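Local structure of nucleoporin NUP82 (Chaetomium thermophilum, 5CWW) at residues B[161-166]-B[202-207]; B[434-439]-B[475-480]; B[334-339]-B[360-365]. The protein probably acts as a structural component of the nuclear pore complex and a docking site for transport factors, the present piece being its N-terminal beta-propeller domain. All blocks are in the same frame, centred on the assembly; numbering follows the deposited sequence.

In the fold
Three contacts follow one another along the chain without nesting or crossing. Contact 1 comes first: after strand 160-162, the last of one four-stranded blade, the chain runs through three of the four strands of the next blade and reaches 202-207 at the end of the third, so two consecutive blades are tied together. Contact 3 closes a shorter loop, from the end of helix 321-338 to segment 360-365, within a helical insertion between strands of a later blade. Contact 2 closes the connection between two neighbouring strands of a further blade, 437-441 and 469-476. It lies across the chain's centre from both, about 38 Å from contact 1 and about 41 Å from contact 3, centre to centre.

Contact 1. Residues B[161-166]-B[202-207]; sequences WTLGPT and WELSTA
The indole NE1 of W202, whose ring receives L163 on one face, gives its hydrogen to OG1 of T192 on the adjoining strand 189-194, which satisfies the one polar atom of this buried side chain. Across the contact itself no hydrogen bond forms; the two segments meet mainly through hydrocarbon and ring surfaces. L163 has CG anti to its backbone N (chi1 -167°), and CG thereby comes to stand 3.9 Å above the plane of the W202 indole, over its centre. The two branches divide the ring between them. CD2 of L163 makes a CH-pi contact with the five-membered ring of W202, 3.9 Å from its centroid and only 4° off the ring normal, while CD1 of L163 lies 3.8 Å from CE3 of W202, at the six-membered ring. CD1 of L163 also meets CD2 of L204, again at 3.8 Å, and is thus wedged between two residues of the opposing segment. At the far end of the indole, CH2 of W202 approaches CA of G164 to 3.6 Å. A CB on G164 would fall 2.7 Å from W202 CH2, a clash, and the positive phi of this residue independently favours glycine. The other end of the contact is looser and lies nearer solvent: CZ2 of W161 lies 3.8 Å from the carbonyl O of the exposed T206. The W161 ring is stacked with F212 of the short helix 210-213, a helix that also covers L204. Strand 160-162 closes one blade and strand 198-203 belongs to the next, so this is an interblade contact of a beta-propeller; the W202-T192 pair resembles the tryptophan and serine or threonine bonded to each other in many WD repeats.

Contact 2. Residues B[434-439]-B[475-480]; sequences SGQVKI and TFDTLK
V437 and F476 face each other as an antiparallel hydrogen-bonded pair, held by two backbone bonds. V437 N gives a nearly straight bond (177°) to F476 O at 2.8 Å, and F476 N returns one to V437 O at 2.9 Å. Their side chains lie side by side on the same face of the sheet. F476 has CG between its backbone N and carbonyl carbon (chi1 56°), and CB of V437 rests over one face of the phenyl ring, offset toward the rim, with a closest approach of 3.7 Å to CE1 of F476. From V437, CG2 reaches on to CG2 of T478 at 3.5 Å. On the reverse face K438 runs beside T475, its CG 3.5 Å from T475 OG1, in a non-hydrogen-bonded pair; the ammonium group of K438 goes on to N378 and E382.

Where the strands give way to loop, T478 OG1 donates to G435 O at 2.6 Å, tilted out of the carbonyl plane. G435 has a positive phi at which a CB would press against the preceding carbonyl, and that CB would also come 2.8 Å from L479 CD1. The turn in which it sits is shaped by S434, whose OG accepts from Q436 N in an ST turn. A water joins this turn to the other segment, accepting from L479 N at 3.0 Å and lying beside S434 O.

Around the pair, V437 and T478 press on V504 of strand 501-506 in the following blade, and R549 makes a cation-pi contact with F476. T475 and F476 also pair in parallel with a strand from a chain of another protein, to whose backbone D477 OD2 is bonded, so the sheet continues across the interface; helix 384-387 packs against S434 and Q436.

Contact 3. Residues B[334-339]-B[360-365]; sequences MSEIDN and PSRPGL
E336 and R362 cross at about a right angle, with OE2 of the glutamate over one face of the guanidinium. OE2 of E336 is 3.5 Å from NE of R362, and the two flat groups are turned 36° from each other. Since this oxygen lies well out of the guanidinium plane, no N-H points at it, and the salt bridge is one of charges alone. R362 is extended from CG to NE, which carries its aliphatic part past the same oxygen: CD of R362 comes within 3.4 Å of OE2 of E336. The second carboxylate oxygen turns to the backbone, OE1 of E336 accepting a weak hydrogen bond of 3.3 Å from S361 N. A bend at chi2 (-93°, away from the staggered positions) turns CD of E336 toward the loop. Nearer the helix, the side chains of E336 and P360 pass one another running in opposite senses, with CB of E336 3.5 Å from CB of P360. The proline ring is also met by I337, whose CG1 lies 3.9 Å from P360 CG in an oblique approach. An alanine in place of E336 would keep the contact of CB with the proline but would probably leave the R362 guanidinium without this opposite charge and S361 N without its weak acceptor.

The segment 360-365 lies against the last turn of helix 321-338, just before N339 leaves helical geometry. W333 of the same helix touches P360 and E332 touches R362, widening the surface on which the loop rests. M334 and I337 also pack against helix 298-315, I337 thus lying between that helix and the proline. The loop, which follows strand 354-358, rests on one of two helices that interrupt the blade between strands 281-284 and 369-370.

Contact 1. Residues B[161-166]-B[202-207]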
loop_
_atom_site.group_PDB
_atom_site.type_symbol
_atom_site.label_atom_id
_atom_site.label_comp_id
_atom_site.label_asym_id
_atom_site.label_seq_id
_atom_site.Cartn_x
_atom_site.Cartn_y
_atom_site.Cartn_z
ATOM N N TRP B 161 15.956 4.135 16.329
ATOM C CA TRP B 161 14.861 3.597 17.128
ATOM C C TRP B 161 14.266 2.371 16.453
ATOM O O TRP B 161 13.947 2.405 15.265
ATOM C CB TRP B 161 13.765 4.644 17.332
ATOM C CG TRP B 161 14.147 5.788 18.210
ATOM C CD1 TRP B 161 14.881 6.885 17.862
ATOM C CD2 TRP B 161 13.801 5.959 19.589
ATOM N NE1 TRP B 161 15.015 7.726 18.941
ATOM C CE2 TRP B 161 14.360 7.179 20.014
ATOM C CE3 TRP B 161 13.071 5.196 20.505
ATOM C CZ2 TRP B 161 14.216 7.653 21.314
ATOM C CZ3 TRP B 161 12.929 5.668 21.794
ATOM C CH2 TRP B 161 13.498 6.884 22.188
ATOM N N THR B 162 14.115 1.293 17.213
ATOM C CA THR B 162 13.434 0.106 16.717
ATOM C C THR B 162 11.933 0.363 16.686
ATOM O O THR B 162 11.360 0.831 17.669
ATOM C CB THR B 162 13.727 -1.130 17.588
ATOM O OG1 THR B 162 15.131 -1.406 17.572
ATOM C CG2 THR B 162 12.976 -2.350 17.071
ATOM N N LEU B 163 11.305 0.054 15.556
ATOM C CA LEU B 163 9.868 0.238 15.393
ATOM C C LEU B 163 9.157 -1.107 15.500
ATOM O O LEU B 163 9.387 -2.007 14.690
ATOM C CB LEU B 163 9.555 0.897 14.049
ATOM C CG LEU B 163 8.124 1.415 13.883
ATOM C CD1 LEU B 163 7.907 2.679 14.703
ATOM C CD2 LEU B 163 7.800 1.664 12.415
ATOM N N GLY B 164 8.303 -1.239 16.510
ATOM C CA GLY B 164 7.581 -2.475 16.752
ATOM C C GLY B 164 8.501 -3.671 16.914
ATOM O O GLY B 164 8.530 -4.547 16.051
ATOM N N PRO B 165 9.260 -3.713 18.021
ATOM C CA PRO B 165 10.193 -4.811 18.309
ATOM C C PRO B 165 9.552 -6.201 18.286
ATOM O O PRO B 165 10.225 -7.169 17.938
ATOM C CB PRO B 165 10.697 -4.483 19.720
ATOM C CG PRO B 165 10.509 -3.023 19.864
ATOM C CD PRO B 165 9.291 -2.676 19.067
ATOM N N THR B 166 8.282 -6.294 18.671
ATOM C CA THR B 166 7.577 -7.575 18.701
ATOM C C THR B 166 6.598 -7.701 17.534
ATOM O O THR B 166 5.895 -8.704 17.411
ATOM C CB THR B 166 6.807 -7.767 20.027
ATOM O OG1 THR B 166 5.698 -6.861 20.084
ATOM C CG2 THR B 166 7.721 -7.529 21.221
ATOM N N TRP B 202 1.791 4.562 13.269
ATOM C CA TRP B 202 2.682 4.890 14.381
ATOM C C TRP B 202 2.838 6.399 14.480
ATOM O O TRP B 202 3.160 7.053 13.488
ATOM C CB TRP B 202 4.057 4.246 14.196
ATOM C CG TRP B 202 4.023 2.827 13.718
ATOM C CD1 TRP B 202 3.790 2.397 12.443
ATOM C CD2 TRP B 202 4.255 1.649 14.502
ATOM N NE1 TRP B 202 3.852 1.026 12.386
ATOM C CE2 TRP B 202 4.136 0.542 13.638
ATOM C CE3 TRP B 202 4.547 1.424 15.851
ATOM C CZ2 TRP B 202 4.298 -0.769 14.079
ATOM C CZ3 TRP B 202 4.706 0.120 16.287
ATOM C CH2 TRP B 202 4.583 -0.959 15.404
ATOM N N GLU B 203 2.615 6.947 15.671
ATOM C CA GLU B 203 2.762 8.384 15.896
ATOM C C GLU B 203 3.947 8.646 16.817
ATOM O O GLU B 203 3.839 8.550 18.039
ATOM C CB GLU B 203 1.473 8.960 16.478
ATOM C CG GLU B 203 0.290 8.827 15.522
ATOM C CD GLU B 203 -1.007 9.347 16.103
ATOM O OE1 GLU B 203 -1.042 10.516 16.540
ATOM O OE2 GLU B 203 -1.991 8.579 16.126
ATOM N N LEU B 204 5.076 8.992 16.208
ATOM C CA LEU B 204 6.366 8.969 16.890
ATOM C C LEU B 204 6.664 10.220 17.707
ATOM O O LEU B 204 6.376 11.342 17.291
ATOM C CB LEU B 204 7.484 8.758 15.867
ATOM C CG LEU B 204 7.270 7.594 14.898
ATOM C CD1 LEU B 204 8.414 7.518 13.903
ATOM C CD2 LEU B 204 7.122 6.280 15.655
ATOM N N SER B 205 7.249 10.000 18.880
ATOM C CA SER B 205 7.766 11.072 19.715
ATOM C C SER B 205 9.033 10.585 20.404
ATOM O O SER B 205 9.017 9.577 21.112
ATOM C CB SER B 205 6.732 11.519 20.747
ATOM O OG SER B 205 7.279 12.489 21.625
ATOM N N THR B 206 10.131 11.301 20.192
ATOM C CA THR B 206 11.421 10.902 20.740
ATOM C C THR B 206 11.459 11.017 22.262
ATOM O O THR B 206 12.394 10.536 22.901
ATOM C CB THR B 206 12.562 11.748 20.146
ATOM O OG1 THR B 206 12.343 13.132 20.445
ATOM C CG2 THR B 206 12.631 11.559 18.639
ATOM N N ALA B 207 10.441 11.653 22.835
ATOM C CA ALA B 207 10.353 11.834 24.280
ATOM C C ALA B 207 9.551 10.713 24.948
ATOM O O ALA B 207 9.318 10.748 26.157
ATOM C CB ALA B 207 9.734 13.186 24.598
#

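Contact 2. Residues B[434-439]-B[475-480]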
loop_
_atom_site.group_PDB
_atom_site.type_symbol
_atom_site.label_atom_id
_atom_site.label_comp_id
_atom_site.label_asym_id
_atom_site.label_seq_id
_atom_site.Cartn_x
_atom_site.Cartn_y
_atom_site.Cartn_z
ATOM N N SER B 434 5.550 -7.311 -15.199
ATOM C CA SER B 434 6.082 -7.243 -16.555
ATOM C C SER B 434 6.643 -5.864 -16.879
ATOM O O SER B 434 7.306 -5.685 -17.899
ATOM C CB SER B 434 4.996 -7.598 -17.570
ATOM O OG SER B 434 3.998 -6.593 -17.608
ATOM N N GLY B 435 6.369 -4.893 -16.015
ATOM C CA GLY B 435 6.757 -3.518 -16.264
ATOM C C GLY B 435 5.646 -2.743 -16.945
ATOM O O GLY B 435 5.807 -1.567 -17.269
ATOM N N GLN B 436 4.518 -3.407 -17.174
ATOM C CA GLN B 436 3.338 -2.749 -17.719
ATOM C C GLN B 436 2.859 -1.665 -16.764
ATOM O O GLN B 436 2.792 -1.879 -15.553
ATOM C CB GLN B 436 2.216 -3.762 -17.971
ATOM C CG GLN B 436 0.908 -3.151 -18.480
ATOM C CD GLN B 436 -0.289 -4.059 -18.256
ATOM O OE1 GLN B 436 -0.889 -4.066 -17.175
ATOM N NE2 GLN B 436 -0.644 -4.825 -19.278
ATOM N N VAL B 437 2.533 -0.504 -17.322
ATOM C CA VAL B 437 1.976 0.602 -16.552
ATOM C C VAL B 437 0.539 0.851 -16.980
ATOM O O VAL B 437 0.227 0.858 -18.171
ATOM C CB VAL B 437 2.792 1.897 -16.736
ATOM C CG1 VAL B 437 2.167 3.046 -15.948
ATOM C CG2 VAL B 437 4.233 1.680 -16.302
ATOM N N LYS B 438 -0.330 1.054 -15.998
ATOM C CA LYS B 438 -1.735 1.323 -16.254
ATOM C C LYS B 438 -2.136 2.625 -15.577
ATOM O O LYS B 438 -1.942 2.793 -14.373
ATOM C CB LYS B 438 -2.598 0.162 -15.760
ATOM C CG LYS B 438 -4.031 0.197 -16.261
ATOM C CD LYS B 438 -4.799 -1.055 -15.859
ATOM C CE LYS B 438 -4.320 -2.284 -16.625
ATOM N NZ LYS B 438 -4.923 -3.536 -16.101
ATOM N N ILE B 439 -2.672 3.551 -16.366
ATOM C CA ILE B 439 -3.101 4.850 -15.863
ATOM C C ILE B 439 -4.618 4.871 -15.751
ATOM O O ILE B 439 -5.325 4.810 -16.758
ATOM C CB ILE B 439 -2.633 6.002 -16.777
ATOM C CG1 ILE B 439 -1.128 5.904 -17.046
ATOM C CG2 ILE B 439 -2.996 7.355 -16.166
ATOM C CD1 ILE B 439 -0.268 5.931 -15.793
ATOM N N THR B 475 -2.821 2.030 -21.058
ATOM C CA THR B 475 -1.974 0.932 -20.616
ATOM C C THR B 475 -0.820 0.785 -21.594
ATOM O O THR B 475 -1.042 0.717 -22.801
ATOM C CB THR B 475 -2.751 -0.400 -20.537
ATOM O OG1 THR B 475 -3.948 -0.221 -19.770
ATOM C CG2 THR B 475 -1.897 -1.492 -19.902
ATOM N N PHE B 476 0.408 0.738 -21.090
ATOM C CA PHE B 476 1.565 0.588 -21.965
ATOM C C PHE B 476 2.720 -0.150 -21.295
ATOM O O PHE B 476 2.908 -0.067 -20.081
ATOM C CB PHE B 476 2.042 1.962 -22.450
ATOM C CG PHE B 476 2.368 2.924 -21.339
ATOM C CD1 PHE B 476 3.622 2.926 -20.750
ATOM C CD2 PHE B 476 1.424 3.835 -20.892
ATOM C CE1 PHE B 476 3.926 3.813 -19.735
ATOM C CE2 PHE B 476 1.723 4.725 -19.877
ATOM C CZ PHE B 476 2.975 4.712 -19.297
ATOM N N ASP B 477 3.488 -0.874 -22.104
ATOM C CA ASP B 477 4.702 -1.530 -21.635
ATOM C C ASP B 477 5.806 -0.510 -21.387
ATOM O O ASP B 477 5.822 0.561 -21.997
ATOM C CB ASP B 477 5.191 -2.570 -22.649
ATOM C CG ASP B 477 4.337 -3.826 -22.669
ATOM O OD1 ASP B 477 3.775 -4.193 -21.616
ATOM O OD2 ASP B 477 4.248 -4.461 -23.741
ATOM N N THR B 478 6.724 -0.851 -20.486
ATOM C CA THR B 478 7.954 -0.089 -20.306
ATOM C C THR B 478 9.167 -0.984 -20.552
ATOM O O THR B 478 10.297 -0.502 -20.607
ATOM C CB THR B 478 8.050 0.524 -18.899
ATOM O OG1 THR B 478 8.075 -0.518 -17.914
ATOM C CG2 THR B 478 6.870 1.453 -18.638
ATOM N N LEU B 479 8.921 -2.286 -20.691
ATOM C CA LEU B 479 9.977 -3.259 -20.964
ATOM C C LEU B 479 9.683 -4.053 -22.230
ATOM O O LEU B 479 8.524 -4.282 -22.576
ATOM C CB LEU B 479 10.137 -4.227 -19.789
ATOM C CG LEU B 479 10.550 -3.639 -18.439
ATOM C CD1 LEU B 479 10.540 -4.726 -17.371
ATOM C CD2 LEU B 479 11.918 -2.990 -18.526
ATOM N N LYS B 480 10.739 -4.476 -22.918
ATOM C CA LYS B 480 10.592 -5.417 -24.019
ATOM C C LYS B 480 10.419 -6.809 -23.421
ATOM O O LYS B 480 10.843 -7.045 -22.291
ATOM C CB LYS B 480 11.803 -5.384 -24.953
ATOM C CG LYS B 480 12.201 -3.998 -25.430
ATOM C CD LYS B 480 13.158 -4.084 -26.612
ATOM C CE LYS B 480 13.764 -2.732 -26.948
ATOM N NZ LYS B 480 14.691 -2.258 -25.883
HETATM O O HOH W 1 6.392 -3.790 -19.918
HETATM O O HOH W 2 3.675 -6.399 -20.495
#

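Contact 3. Residues B[334-339]-B[360-365]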
loop_
_atom_site.group_PDB
_atom_site.type_symbol
_atom_site.label_atom_id
_atom_site.label_comp_id
_atom_site.label_asym_id
_atom_site.label_seq_id
_atom_site.Cartn_x
_atom_site.Cartn_y
_atom_site.Cartn_z
ATOM N N MET B 334 -17.686 15.038 10.199
ATOM C CA MET B 334 -17.367 16.462 10.161
ATOM C C MET B 334 -17.814 17.194 11.424
ATOM O O MET B 334 -17.159 18.142 11.858
ATOM C CB MET B 334 -18.014 17.115 8.935
ATOM C CG MET B 334 -17.724 18.610 8.790
ATOM S SD MET B 334 -15.961 18.999 8.758
ATOM C CE MET B 334 -15.465 18.204 7.230
ATOM N N SER B 335 -18.928 16.762 12.009
ATOM C CA SER B 335 -19.471 17.426 13.192
ATOM C C SER B 335 -18.501 17.325 14.367
ATOM O O SER B 335 -18.493 18.180 15.253
ATOM C CB SER B 335 -20.825 16.826 13.576
ATOM O OG SER B 335 -20.671 15.539 14.149
ATOM N N GLU B 336 -17.684 16.277 14.366
ATOM C CA GLU B 336 -16.654 16.109 15.384
ATOM C C GLU B 336 -15.548 17.149 15.213
ATOM O O GLU B 336 -14.824 17.454 16.158
ATOM C CB GLU B 336 -16.058 14.702 15.313
ATOM C CG GLU B 336 -17.062 13.578 15.538
ATOM C CD GLU B 336 -17.142 13.141 16.986
ATOM O OE1 GLU B 336 -16.089 12.802 17.566
ATOM O OE2 GLU B 336 -18.260 13.135 17.545
ATOM N N ILE B 337 -15.427 17.688 14.004
ATOM C CA ILE B 337 -14.389 18.667 13.698
ATOM C C ILE B 337 -14.883 20.099 13.910
ATOM O O ILE B 337 -14.128 20.957 14.370
ATOM C CB ILE B 337 -13.881 18.503 12.248
ATOM C CG1 ILE B 337 -13.332 17.086 12.045
ATOM C CG2 ILE B 337 -12.799 19.534 11.934
ATOM C CD1 ILE B 337 -12.949 16.755 10.614
ATOM N N ASP B 338 -16.144 20.358 13.576
ATOM C CA ASP B 338 -16.724 21.686 13.765
ATOM C C ASP B 338 -16.773 22.062 15.244
ATOM O O ASP B 338 -16.466 23.195 15.616
ATOM C CB ASP B 338 -18.133 21.749 13.169
ATOM C CG ASP B 338 -18.133 21.635 11.656
ATOM O OD1 ASP B 338 -17.166 22.104 11.018
ATOM O OD2 ASP B 338 -19.105 21.077 11.102
ATOM N N ASN B 339 -17.154 21.099 16.080
ATOM C CA ASN B 339 -17.247 21.305 17.521
ATOM C C ASN B 339 -15.919 21.014 18.208
ATOM O O ASN B 339 -15.883 20.454 19.303
ATOM C CB ASN B 339 -18.346 20.423 18.117
ATOM C CG ASN B 339 -19.707 20.703 17.514
ATOM O OD1 ASN B 339 -20.041 21.849 17.210
ATOM N ND2 ASN B 339 -20.502 19.654 17.335
ATOM N N PRO B 360 -11.823 12.322 14.506
ATOM C CA PRO B 360 -13.197 12.040 14.930
ATOM C C PRO B 360 -13.355 10.596 15.385
ATOM O O PRO B 360 -12.781 9.696 14.767
ATOM C CB PRO B 360 -14.015 12.311 13.667
ATOM C CG PRO B 360 -13.221 13.334 12.928
ATOM C CD PRO B 360 -11.781 12.977 13.186
ATOM N N SER B 361 -14.119 10.382 16.451
ATOM C CA SER B 361 -14.362 9.040 16.963
ATOM C C SER B 361 -15.577 8.419 16.287
ATOM O O SER B 361 -15.693 7.198 16.211
ATOM C CB SER B 361 -14.559 9.068 18.479
ATOM O OG SER B 361 -13.350 9.408 19.136
ATOM N N ARG B 362 -16.479 9.268 15.804
ATOM C CA ARG B 362 -17.658 8.808 15.073
ATOM C C ARG B 362 -17.473 9.078 13.580
ATOM O O ARG B 362 -16.798 10.037 13.210
ATOM C CB ARG B 362 -18.917 9.506 15.583
ATOM C CG ARG B 362 -19.071 9.489 17.093
ATOM C CD ARG B 362 -20.243 10.345 17.537
ATOM N NE ARG B 362 -20.241 10.570 18.980
ATOM C CZ ARG B 362 -21.141 11.305 19.625
ATOM N NH1 ARG B 362 -22.125 11.895 18.959
ATOM N NH2 ARG B 362 -21.058 11.452 20.940
ATOM N N PRO B 363 -18.071 8.240 12.712
ATOM C CA PRO B 363 -18.873 7.052 13.028
ATOM C C PRO B 363 -18.029 5.911 13.588
ATOM O O PRO B 363 -18.556 5.041 14.282
ATOM C CB PRO B 363 -19.481 6.658 11.671
ATOM C CG PRO B 363 -19.281 7.834 10.779
ATOM C CD PRO B 363 -18.045 8.505 11.264
ATOM N N GLY B 364 -16.734 5.925 13.286
ATOM C CA GLY B 364 -15.814 4.919 13.786
ATOM C C GLY B 364 -14.385 5.243 13.397
ATOM O O GLY B 364 -14.152 6.103 12.549
ATOM N N LEU B 365 -13.426 4.555 14.007
ATOM C CA LEU B 365 -12.014 4.827 13.749
ATOM C C LEU B 365 -11.544 4.181 12.452
ATOM O O LEU B 365 -10.666 4.708 11.766
ATOM C CB LEU B 365 -11.149 4.328 14.908
ATOM C CG LEU B 365 -11.461 4.868 16.305
ATOM C CD1 LEU B 365 -10.359 4.453 17.272
ATOM C CD2 LEU B 365 -11.638 6.378 16.307
#